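Local coordinates for protein mRNA export factor (Human herpesvirus 1, PDB 4YXP) that regulates viral gene expression as a homodimer, inhibiting host splicing and carrying intronless viral mRNAs out of the nucleus, at residues R103-L116 / T145-L157. Numbering follows the deposited sequence.
Sequences RDCVLRQENFIEAL and TTAAVLDNLATRL
A chi1 of -159° swings the N152 amide out toward the turn between helix 93-109 and helix 112-132, while the R108 chain, stretched straight from CG to NE, reaches from the end of the first of these helices back to helix 146-167. The fold here is two consecutive helices joined by a tight turn, with helix 146-167 packed across them in the all-helical C-terminal domain of ICP27. The second helix opens with a capping box, N111 OD1 accepting from E114 N and E114 OE1 from N111 N. Helix 103-109 runs nearly parallel to 146-157, their axes 8.0 Å apart at closest approach, and CB of L107 rests on CB of A148.

R108 passes over A148, whose CA lies against one face of the guanidinium. R108 NH1 then reaches D151 OD2 at 2.9 Å, on the anti side of a carboxylate turned well away from the guanidinium plane. R108 NE binds D104 OD2 at 2.7 Å. The same NH1 donates to T155 O of the second subunit, tying this salt-bridge network into the dimer. At the start of helix 146-167, next to D104, R103 NE meets T145 OG1 at 2.9 Å in a bent bond (138°); R103 NH1 goes on to E121 and to G266 O of the second subunit.

Beyond the turn, the packing becomes apolar. CD2 of L153 is wedged among A115 CB, L116 CD2 and F112 CE1, and F112 CE1 also touches L157 CD2 at 3.7 Å. L239 of helix 230-241 also packs on F112.

The buried amide of N152 fastens the turn itself. N152 ND2 gives a nearly straight bond (172°) to E110 O, 3.0 Å away, from above the carbonyl plane. The amide oxygen N152 OD1 accepts from R156 NE at 3.0 Å, again from above the carbonyl plane, holding that guanidinium with one face against N111 CA.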
ATOM      1  N   ARG B 103      11.021  10.044   3.358  1.00 20.44           N
ATOM      2  CA  ARG B 103      10.162  10.129   2.180  1.00 19.69           C
ATOM      3  C   ARG B 103       9.610   8.755   1.813  1.00 20.30           C
ATOM      4  O   ARG B 103       8.481   8.635   1.337  1.00 19.92           O
ATOM      5  CB  ARG B 103      10.923  10.719   0.993  1.00 20.19           C
ATOM      6  CG  ARG B 103      10.108  10.759  -0.308  1.00 20.72           C
ATOM      7  CD  ARG B 103      10.899  11.391  -1.446  1.00 21.49           C
ATOM      8  NE  ARG B 103      10.214  11.271  -2.732  1.00 21.06           N
ATOM      9  CZ  ARG B 103       9.378  12.172  -3.237  1.00 20.51           C
ATOM     10  NH1 ARG B 103       9.101  13.292  -2.575  1.00 19.27           N
ATOM     11  NH2 ARG B 103       8.809  11.951  -4.416  1.00 21.37           N
ATOM     12  N   ASP B 104      10.414   7.720   2.028  1.00 21.47           N
ATOM     13  CA  ASP B 104      10.010   6.367   1.682  1.00 23.38           C
ATOM     14  C   ASP B 104       8.796   5.974   2.513  1.00 21.93           C
ATOM     15  O   ASP B 104       7.849   5.383   1.993  1.00 21.18           O
ATOM     16  CB  ASP B 104      11.161   5.384   1.900  1.00 29.10           C
ATOM     17  CG  ASP B 104      10.958   4.075   1.158  1.00 36.15           C
ATOM     18  OD1 ASP B 104      11.387   3.974  -0.010  1.00 39.76           O
ATOM     19  OD2 ASP B 104      10.364   3.149   1.738  1.00 39.21           O
ATOM     20  N   CYS B 105       8.819   6.323   3.797  1.00 21.92           N
ATOM     21  CA  CYS B 105       7.697   6.036   4.686  1.00 23.54           C
ATOM     22  C   CYS B 105       6.461   6.846   4.306  1.00 21.35           C
ATOM     23  O   CYS B 105       5.346   6.329   4.320  1.00 20.78           O
ATOM     24  CB  CYS B 105       8.073   6.321   6.139  1.00 27.67           C
ATOM     25  SG  CYS B 105       9.303   5.193   6.818  1.00 31.25           S
ATOM     26  N   VAL B 106       6.660   8.117   3.976  1.00 20.53           N
ATOM     27  CA  VAL B 106       5.553   8.982   3.587  1.00 20.18           C
ATOM     28  C   VAL B 106       4.834   8.402   2.373  1.00 18.95           C
ATOM     29  O   VAL B 106       3.612   8.282   2.363  1.00 20.54           O
ATOM     30  CB  VAL B 106       6.037  10.415   3.294  1.00 22.10           C
ATOM     31  CG1 VAL B 106       4.902  11.272   2.726  1.00 23.68           C
ATOM     32  CG2 VAL B 106       6.592  11.053   4.555  1.00 22.82           C
ATOM     33  N   LEU B 107       5.602   8.043   1.355  1.00 17.68           N
ATOM     34  CA  LEU B 107       5.038   7.592   0.090  1.00 19.95           C
ATOM     35  C   LEU B 107       4.327   6.248   0.225  1.00 21.64           C
ATOM     36  O   LEU B 107       3.389   5.952  -0.525  1.00 21.44           O
ATOM     37  CB  LEU B 107       6.140   7.506  -0.971  1.00 20.56           C
ATOM     38  CG  LEU B 107       6.278   8.738  -1.874  1.00 21.87           C
ATOM     39  CD1 LEU B 107       6.291  10.031  -1.073  1.00 22.43           C
ATOM     40  CD2 LEU B 107       7.538   8.632  -2.724  1.00 23.02           C
ATOM     41  N   ARG B 108       4.758   5.440   1.187  1.00 22.27           N
ATOM     42  CA  ARG B 108       4.152   4.130   1.397  1.00 22.27           C
ATOM     43  C   ARG B 108       2.843   4.210   2.189  1.00 22.37           C
ATOM     44  O   ARG B 108       2.106   3.219   2.272  1.00 24.00           O
ATOM     45  CB  ARG B 108       5.156   3.197   2.090  1.00 21.73           C
ATOM     46  CG  ARG B 108       6.222   2.701   1.117  1.00 19.83           C
ATOM     47  CD  ARG B 108       7.343   1.881   1.738  1.00 19.29           C
ATOM     48  NE  ARG B 108       8.360   1.599   0.726  1.00 19.44           N
ATOM     49  CZ  ARG B 108       8.313   0.598  -0.148  1.00 20.78           C
ATOM     50  NH1 ARG B 108       7.311  -0.272  -0.130  1.00 20.26           N
ATOM     51  NH2 ARG B 108       9.286   0.452  -1.038  1.00 22.69           N
ATOM     52  N   GLN B 109       2.533   5.380   2.748  1.00 21.49           N
ATOM     53  CA  GLN B 109       1.282   5.551   3.494  1.00 23.97           C
ATOM     54  C   GLN B 109       0.376   6.653   2.927  1.00 23.83           C
ATOM     55  O   GLN B 109      -0.650   6.977   3.524  1.00 25.02           O
ATOM     56  CB  GLN B 109       1.578   5.835   4.975  1.00 24.90           C
ATOM     57  CG  GLN B 109       2.365   7.112   5.257  1.00 24.60           C
ATOM     58  CD  GLN B 109       1.501   8.361   5.266  1.00 25.13           C
ATOM     59  OE1 GLN B 109       0.673   8.553   6.156  1.00 26.23           O
ATOM     60  NE2 GLN B 109       1.698   9.223   4.275  1.00 24.89           N
ATOM     61  N   GLU B 110       0.742   7.216   1.778  1.00 21.82           N
ATOM     62  CA  GLU B 110      -0.069   8.266   1.150  1.00 22.49           C
ATOM     63  C   GLU B 110      -1.395   7.734   0.612  1.00 22.85           C
ATOM     64  O   GLU B 110      -1.490   6.563   0.240  1.00 22.41           O
ATOM     65  CB  GLU B 110       0.707   8.930   0.003  1.00 24.96           C
ATOM     66  CG  GLU B 110       1.728   9.944   0.455  1.00 28.07           C
ATOM     67  CD  GLU B 110       2.404  10.660  -0.703  1.00 29.81           C
ATOM     68  OE1 GLU B 110       2.695  10.003  -1.730  1.00 27.58           O
ATOM     69  OE2 GLU B 110       2.643  11.879  -0.580  1.00 32.91           O
ATOM     70  N   ASN B 111      -2.414   8.593   0.563  1.00 24.01           N
ATOM     71  CA  ASN B 111      -3.701   8.204  -0.019  1.00 24.12           C
ATOM     72  C   ASN B 111      -3.590   8.257  -1.542  1.00 22.98           C
ATOM     73  O   ASN B 111      -2.546   8.637  -2.073  1.00 21.77           O
ATOM     74  CB  ASN B 111      -4.847   9.088   0.503  1.00 24.94           C
ATOM     75  CG  ASN B 111      -4.772  10.536   0.026  1.00 25.05           C
ATOM     76  OD1 ASN B 111      -4.213  10.844  -1.022  1.00 25.05           O
ATOM     77  ND2 ASN B 111      -5.364  11.432   0.806  1.00 25.73           N
ATOM     78  N   PHE B 112      -4.647   7.867  -2.250  1.00 22.98           N
ATOM     79  CA  PHE B 112      -4.529   7.644  -3.690  1.00 22.51           C
ATOM     80  C   PHE B 112      -4.147   8.910  -4.460  1.00 22.23           C
ATOM     81  O   PHE B 112      -3.267   8.866  -5.318  1.00 22.10           O
ATOM     82  CB  PHE B 112      -5.828   7.072  -4.259  1.00 25.18           C
ATOM     83  CG  PHE B 112      -5.767   6.810  -5.737  1.00 25.48           C
ATOM     84  CD1 PHE B 112      -4.832   5.925  -6.257  1.00 25.49           C
ATOM     85  CD2 PHE B 112      -6.630   7.451  -6.608  1.00 25.10           C
ATOM     86  CE1 PHE B 112      -4.768   5.680  -7.619  1.00 24.75           C
ATOM     87  CE2 PHE B 112      -6.570   7.210  -7.973  1.00 25.28           C
ATOM     88  CZ  PHE B 112      -5.638   6.326  -8.478  1.00 24.83           C
ATOM     89  N   ILE B 113      -4.801  10.029  -4.166  1.00 23.96           N
ATOM     90  CA  ILE B 113      -4.503  11.276  -4.864  1.00 25.40           C
ATOM     91  C   ILE B 113      -3.078  11.719  -4.544  1.00 24.35           C
ATOM     92  O   ILE B 113      -2.358  12.201  -5.422  1.00 24.25           O
ATOM     93  CB  ILE B 113      -5.521  12.380  -4.503  1.00 28.53           C
ATOM     94  CG1 ILE B 113      -6.934  11.968  -4.921  1.00 32.71           C
ATOM     95  CG2 ILE B 113      -5.138  13.712  -5.168  1.00 27.85           C
ATOM     96  CD1 ILE B 113      -7.114  11.738  -6.418  1.00 35.69           C
ATOM     97  N   GLU B 114      -2.670  11.560  -3.291  1.00 23.18           N
ATOM     98  CA  GLU B 114      -1.310  11.912  -2.896  1.00 23.14           C
ATOM     99  C   GLU B 114      -0.292  11.047  -3.635  1.00 22.57           C
ATOM    100  O   GLU B 114       0.753  11.537  -4.065  1.00 22.60           O
ATOM    101  CB  GLU B 114      -1.137  11.766  -1.384  1.00 25.07           C
ATOM    102  CG  GLU B 114      -1.851  12.842  -0.579  1.00 28.79           C
ATOM    103  CD  GLU B 114      -1.859  12.562   0.915  1.00 30.83           C
ATOM    104  OE1 GLU B 114      -1.654  11.394   1.321  1.00 29.44           O
ATOM    105  OE2 GLU B 114      -2.076  13.514   1.687  1.00 33.58           O
ATOM    106  N   ALA B 115      -0.605   9.765  -3.794  1.00 21.55           N
ATOM    107  CA  ALA B 115       0.276   8.849  -4.510  1.00 20.30           C
ATOM    108  C   ALA B 115       0.451   9.277  -5.970  1.00 19.26           C
ATOM    109  O   ALA B 115       1.564   9.246  -6.507  1.00 19.51           O
ATOM    110  CB  ALA B 115      -0.266   7.422  -4.435  1.00 21.35           C
ATOM    111  N   LEU B 116      -0.648   9.668  -6.610  1.00 19.92           N
ATOM    112  CA  LEU B 116      -0.592  10.140  -7.989  1.00 20.63           C
ATOM    113  C   LEU B 116       0.329  11.348  -8.087  1.00 20.98           C
ATOM    114  O   LEU B 116       1.146  11.448  -9.005  1.00 20.33           O
ATOM    115  CB  LEU B 116      -1.989  10.500  -8.501  1.00 21.79           C
ATOM    116  CG  LEU B 116      -2.989   9.349  -8.651  1.00 22.33           C
ATOM    117  CD1 LEU B 116      -4.347   9.880  -9.085  1.00 23.76           C
ATOM    118  CD2 LEU B 116      -2.485   8.311  -9.642  1.00 22.83           C
ATOM    119  N   THR B 145      13.208   6.839  -3.947  1.00 20.45           N
ATOM    120  CA  THR B 145      11.977   6.300  -3.357  1.00 20.59           C
ATOM    121  C   THR B 145      10.940   5.934  -4.415  1.00 20.28           C
ATOM    122  O   THR B 145       9.751   5.818  -4.115  1.00 20.92           O
ATOM    123  CB  THR B 145      11.343   7.293  -2.360  1.00 21.26           C
ATOM    124  OG1 THR B 145      11.136   8.561  -2.996  1.00 23.42           O
ATOM    125  CG2 THR B 145      12.237   7.477  -1.136  1.00 21.89           C
ATOM    126  N   THR B 146      11.389   5.732  -5.651  1.00 20.29           N
ATOM    127  CA  THR B 146      10.483   5.348  -6.733  1.00 19.75           C
ATOM    128  C   THR B 146       9.694   4.082  -6.369  1.00 18.18           C
ATOM    129  O   THR B 146       8.494   3.994  -6.630  1.00 17.26           O
ATOM    130  CB  THR B 146      11.252   5.116  -8.052  1.00 21.94           C
ATOM    131  OG1 THR B 146      11.859   6.344  -8.476  1.00 22.59           O
ATOM    132  CG2 THR B 146      10.320   4.621  -9.158  1.00 22.29           C
ATOM    133  N   ALA B 147      10.369   3.112  -5.765  1.00 18.66           N
ATOM    134  CA  ALA B 147       9.735   1.840  -5.415  1.00 21.66           C
ATOM    135  C   ALA B 147       8.560   2.030  -4.459  1.00 22.12           C
ATOM    136  O   ALA B 147       7.629   1.224  -4.446  1.00 23.77           O
ATOM    137  CB  ALA B 147      10.754   0.896  -4.800  1.00 23.02           C
ATOM    138  N   ALA B 148       8.605   3.089  -3.657  1.00 20.11           N
ATOM    139  CA  ALA B 148       7.572   3.334  -2.657  1.00 20.60           C
ATOM    140  C   ALA B 148       6.256   3.767  -3.302  1.00 20.73           C
ATOM    141  O   ALA B 148       5.185   3.275  -2.935  1.00 20.48           O
ATOM    142  CB  ALA B 148       8.041   4.379  -1.662  1.00 22.82           C
ATOM    143  N   VAL B 149       6.328   4.685  -4.262  1.00 21.24           N
ATOM    144  CA  VAL B 149       5.117   5.140  -4.938  1.00 21.85           C
ATOM    145  C   VAL B 149       4.622   4.021  -5.859  1.00 20.47           C
ATOM    146  O   VAL B 149       3.413   3.823  -6.006  1.00 20.26           O
ATOM    147  CB  VAL B 149       5.342   6.487  -5.698  1.00 23.49           C
ATOM    148  CG1 VAL B 149       6.603   6.463  -6.543  1.00 25.75           C
ATOM    149  CG2 VAL B 149       4.123   6.840  -6.550  1.00 23.44           C
ATOM    150  N   LEU B 150       5.548   3.268  -6.447  1.00 21.00           N
ATOM    151  CA  LEU B 150       5.184   2.092  -7.238  1.00 20.81           C
ATOM    152  C   LEU B 150       4.366   1.092  -6.420  1.00 20.40           C
ATOM    153  O   LEU B 150       3.280   0.679  -6.838  1.00 21.96           O
ATOM    154  CB  LEU B 150       6.437   1.408  -7.789  1.00 22.83           C
ATOM    155  CG  LEU B 150       6.229   0.087  -8.533  1.00 25.24           C
ATOM    156  CD1 LEU B 150       5.293   0.272  -9.722  1.00 24.50           C
ATOM    157  CD2 LEU B 150       7.564  -0.481  -8.989  1.00 27.95           C
ATOM    158  N   ASP B 151       4.888   0.699  -5.260  1.00 19.35           N
ATOM    159  CA  ASP B 151       4.206  -0.273  -4.398  1.00 21.02           C
ATOM    160  C   ASP B 151       2.833   0.226  -3.953  1.00 20.50           C
ATOM    161  O   ASP B 151       1.855  -0.531  -3.939  1.00 20.30           O
ATOM    162  CB  ASP B 151       5.052  -0.592  -3.159  1.00 25.54           C
ATOM    163  CG  ASP B 151       6.179  -1.567  -3.448  1.00 30.50           C
ATOM    164  OD1 ASP B 151       6.282  -2.047  -4.599  1.00 33.07           O
ATOM    165  OD2 ASP B 151       6.956  -1.866  -2.512  1.00 31.86           O
ATOM    166  N   ASN B 152       2.766   1.498  -3.575  1.00 20.07           N
ATOM    167  CA  ASN B 152       1.521   2.081  -3.097  1.00 22.18           C
ATOM    168  C   ASN B 152       0.443   2.084  -4.185  1.00 21.00           C
ATOM    169  O   ASN B 152      -0.688   1.651  -3.948  1.00 21.49           O
ATOM    170  CB  ASN B 152       1.761   3.508  -2.590  1.00 24.45           C
ATOM    171  CG  ASN B 152       0.672   3.978  -1.641  1.00 28.31           C
ATOM    172  OD1 ASN B 152      -0.092   3.173  -1.101  1.00 33.98           O
ATOM    173  ND2 ASN B 152       0.601   5.280  -1.423  1.00 26.62           N
ATOM    174  N   LEU B 153       0.788   2.565  -5.376  1.00 19.31           N
ATOM    175  CA  LEU B 153      -0.175   2.612  -6.476  1.00 20.29           C
ATOM    176  C   LEU B 153      -0.611   1.208  -6.889  1.00 19.90           C
ATOM    177  O   LEU B 153      -1.780   0.980  -7.213  1.00 20.64           O
ATOM    178  CB  LEU B 153       0.406   3.350  -7.687  1.00 21.44           C
ATOM    179  CG  LEU B 153       0.484   4.879  -7.595  1.00 21.78           C
ATOM    180  CD1 LEU B 153       1.236   5.449  -8.795  1.00 22.48           C
ATOM    181  CD2 LEU B 153      -0.899   5.501  -7.501  1.00 21.41           C
ATOM    182  N   ALA B 154       0.327   0.269  -6.884  1.00 19.63           N
ATOM    183  CA  ALA B 154       0.017  -1.110  -7.242  1.00 21.31           C
ATOM    184  C   ALA B 154      -0.962  -1.730  -6.241  1.00 22.44           C
ATOM    185  O   ALA B 154      -1.894  -2.434  -6.627  1.00 22.55           O
ATOM    186  CB  ALA B 154       1.289  -1.935  -7.317  1.00 22.28           C
ATOM    187  N   THR B 155      -0.740  -1.470  -4.957  1.00 23.00           N
ATOM    188  CA  THR B 155      -1.612  -1.996  -3.913  1.00 23.83           C
ATOM    189  C   THR B 155      -3.036  -1.476  -4.113  1.00 24.12           C
ATOM    190  O   THR B 155      -4.005  -2.219  -3.991  1.00 23.73           O
ATOM    191  CB  THR B 155      -1.092  -1.613  -2.502  1.00 23.29           C
ATOM    192  OG1 THR B 155       0.141  -2.294  -2.244  1.00 22.88           O
ATOM    193  CG2 THR B 155      -2.102  -1.982  -1.411  1.00 23.83           C
ATOM    194  N   ARG B 156      -3.159  -0.199  -4.446  1.00 23.29           N
ATOM    195  CA  ARG B 156      -4.474   0.425  -4.531  1.00 24.60           C
ATOM    196  C   ARG B 156      -5.208   0.089  -5.833  1.00 23.10           C
ATOM    197  O   ARG B 156      -6.432  -0.040  -5.836  1.00 24.29           O
ATOM    198  CB  ARG B 156      -4.330   1.942  -4.358  1.00 27.78           C
ATOM    199  CG  ARG B 156      -3.970   2.327  -2.919  1.00 30.85           C
ATOM    200  CD  ARG B 156      -3.427   3.751  -2.771  1.00 33.05           C
ATOM    201  NE  ARG B 156      -2.926   3.962  -1.409  1.00 34.70           N
ATOM    202  CZ  ARG B 156      -3.659   4.403  -0.387  1.00 35.82           C
ATOM    203  NH1 ARG B 156      -4.940   4.718  -0.556  1.00 36.31           N
ATOM    204  NH2 ARG B 156      -3.103   4.544   0.815  1.00 35.99           N
ATOM    205  N   LEU B 157      -4.468  -0.091  -6.926  1.00 21.54           N
ATOM    206  CA  LEU B 157      -5.093  -0.253  -8.243  1.00 23.39           C
ATOM    207  C   LEU B 157      -5.159  -1.693  -8.765  1.00 25.61           C
ATOM    208  O   LEU B 157      -5.760  -1.936  -9.809  1.00 26.93           O
ATOM    209  CB  LEU B 157      -4.350   0.603  -9.276  1.00 23.03           C
ATOM    210  CG  LEU B 157      -4.480   2.123  -9.146  1.00 23.16           C
ATOM    211  CD1 LEU B 157      -3.545   2.813 -10.126  1.00 23.04           C
ATOM    212  CD2 LEU B 157      -5.913   2.583  -9.369  1.00 24.75           C
TER
HETATM  213  O   HOH W   1       9.806   9.296  -5.498  1.00 20.67           O
HETATM  214  O   HOH W   2      -0.598   2.343   1.931  1.00 46.19           O